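Local structure of metallo-beta-lactamase FIM-1 (Pseudomonas aeruginosa, 6V3Q) at residues 47-52 and 72-77. The protein probably hydrolyses the ring of beta-lactam antibiotics with the help of bound zinc, as a class B metallo-beta-lactamase. Residues are numbered along the deposited sequence; the frame is centred on the assembly and turned at random.
Sequences SILVDT and KPIRWA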
# COMPACT_ATOMS: atom_id res chain seq x y z
N SER A 47 15.10 3.77 -27.11
CA SER A 47 14.76 4.46 -25.87
C SER A 47 15.65 3.99 -24.73
O SER A 47 16.20 2.88 -24.76
CB SER A 47 13.28 4.26 -25.52
OG SER A 47 12.95 2.89 -25.45
N ILE A 48 15.79 4.84 -23.72
CA ILE A 48 16.61 4.58 -22.55
C ILE A 48 15.68 4.36 -21.36
O ILE A 48 14.72 5.11 -21.16
CB ILE A 48 17.58 5.75 -22.27
CG1 ILE A 48 18.48 5.98 -23.48
CG2 ILE A 48 18.42 5.46 -21.03
CD1 ILE A 48 19.14 7.35 -23.50
N LEU A 49 15.96 3.32 -20.58
CA LEU A 49 15.17 2.98 -19.41
C LEU A 49 15.90 3.43 -18.15
O LEU A 49 17.07 3.09 -17.94
CB LEU A 49 14.89 1.48 -19.35
CG LEU A 49 14.14 0.99 -18.10
CD1 LEU A 49 12.75 1.59 -18.02
CD2 LEU A 49 14.08 -0.53 -18.05
N VAL A 50 15.22 4.21 -17.32
CA VAL A 50 15.72 4.58 -16.01
C VAL A 50 14.93 3.77 -14.99
O VAL A 50 13.72 3.97 -14.84
CB VAL A 50 15.60 6.09 -15.76
CG1 VAL A 50 16.16 6.45 -14.40
CG2 VAL A 50 16.30 6.86 -16.86
N ASP A 51 15.61 2.84 -14.32
CA ASP A 51 15.03 1.98 -13.29
C ASP A 51 14.05 0.95 -13.84
O ASP A 51 13.26 1.24 -14.74
CB ASP A 51 14.35 2.83 -12.21
CG ASP A 51 15.35 3.54 -11.33
OD1 ASP A 51 16.51 3.08 -11.25
OD2 ASP A 51 14.97 4.55 -10.70
N THR A 52 14.09 -0.25 -13.27
CA THR A 52 13.20 -1.33 -13.65
C THR A 52 11.90 -1.23 -12.85
O THR A 52 11.67 -0.26 -12.11
CB THR A 52 13.86 -2.68 -13.40
OG1 THR A 52 13.94 -2.92 -11.99
CG2 THR A 52 15.26 -2.70 -13.97
N LYS A 72 9.76 2.18 -30.13
CA LYS A 72 11.13 2.63 -29.89
C LYS A 72 11.73 1.70 -28.84
O LYS A 72 11.71 2.00 -27.64
CB LYS A 72 11.16 4.09 -29.44
CG LYS A 72 10.73 5.09 -30.50
CD LYS A 72 10.53 6.47 -29.90
CE LYS A 72 10.23 7.51 -30.97
NZ LYS A 72 11.43 7.82 -31.80
N PRO A 73 12.26 0.56 -29.26
CA PRO A 73 12.67 -0.46 -28.29
C PRO A 73 13.76 0.04 -27.35
O PRO A 73 14.66 0.78 -27.75
CB PRO A 73 13.19 -1.61 -29.18
CG PRO A 73 12.49 -1.41 -30.49
CD PRO A 73 12.38 0.08 -30.65
N ILE A 74 13.65 -0.37 -26.09
CA ILE A 74 14.68 -0.03 -25.11
C ILE A 74 15.99 -0.72 -25.51
O ILE A 74 16.01 -1.92 -25.79
CB ILE A 74 14.24 -0.45 -23.70
CG1 ILE A 74 13.08 0.43 -23.22
CG2 ILE A 74 15.41 -0.41 -22.73
CD1 ILE A 74 12.41 -0.09 -21.97
N ARG A 75 17.07 0.06 -25.55
CA ARG A 75 18.39 -0.48 -25.83
C ARG A 75 19.39 -0.25 -24.71
O ARG A 75 20.38 -0.98 -24.63
CB ARG A 75 18.96 0.12 -27.13
CG ARG A 75 18.38 -0.51 -28.38
CD ARG A 75 18.56 -2.02 -28.34
NE ARG A 75 17.72 -2.69 -29.33
CZ ARG A 75 18.07 -2.86 -30.60
NH1 ARG A 75 17.25 -3.48 -31.44
NH2 ARG A 75 19.24 -2.41 -31.04
N TRP A 76 19.15 0.72 -23.84
CA TRP A 76 20.04 1.01 -22.73
C TRP A 76 19.22 1.19 -21.47
O TRP A 76 18.05 1.58 -21.52
CB TRP A 76 20.89 2.26 -22.99
CG TRP A 76 21.46 2.30 -24.37
CD1 TRP A 76 22.67 1.81 -24.78
CD2 TRP A 76 20.84 2.85 -25.54
NE1 TRP A 76 22.84 2.03 -26.12
CE2 TRP A 76 21.73 2.66 -26.62
CE3 TRP A 76 19.62 3.48 -25.78
CZ2 TRP A 76 21.44 3.09 -27.91
CZ3 TRP A 76 19.33 3.91 -27.07
CH2 TRP A 76 20.24 3.71 -28.12
N ALA A 77 19.84 0.90 -20.33
CA ALA A 77 19.17 1.03 -19.05
C ALA A 77 20.18 1.45 -17.98
O ALA A 77 21.33 1.02 -18.01
CB ALA A 77 18.47 -0.27 -18.64
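S47, I48 and L49 pair with I74, W76 and A77 in a parallel beta ladder, the strand pair of a beta-alpha-beta unit whose connecting helix is 56-68, within the N-terminal sheet of the metallo-beta-lactamase fold. The bridges S47–I74 and I48–W76 are one residue out of step, which is a beta bulge, with R75 as the extra residue between I74 and W76. The short axes diverge by 40°.

At the start of the ladder the hydroxyl of S47 lies between its own backbone N and carbonyl carbon (chi1 55°), where OG donates to K72 O at 2.7 Å. This bond reaches the acceptor tilted out of the carbonyl plane. The same OG also abuts CG1 of I74, a polar atom laid against a methylene. I74 turns to the helix side: its CG2 and CD1 both meet L49 CB, the first at 3.9 Å, and A77 CB lies 4.0 Å from that same CB. I62 of helix 56-68 packs on both I74 and L49, and L93 of helix 90-95 on L49 and A77, so both helices pack against this face.

On the other face, I48 and W76 cross obliquely. CG1 of I48, beside its backbone N, reaches CE3 on the six-membered part of the indole at 3.6 Å. R75 CB sits over the centre of one indole face, and K43 adds a cation-pi contact to the ring.

S47 N makes a weak bond to P73 O ahead of the bulge, R75 N within it donates to S47 O at 3.1 Å, and past it L49 N donates to W76 O at 2.9 Å in a nearly straight bond (168°). S47 O also receives the CA-H of I74, with CA 3.3 Å from the oxygen.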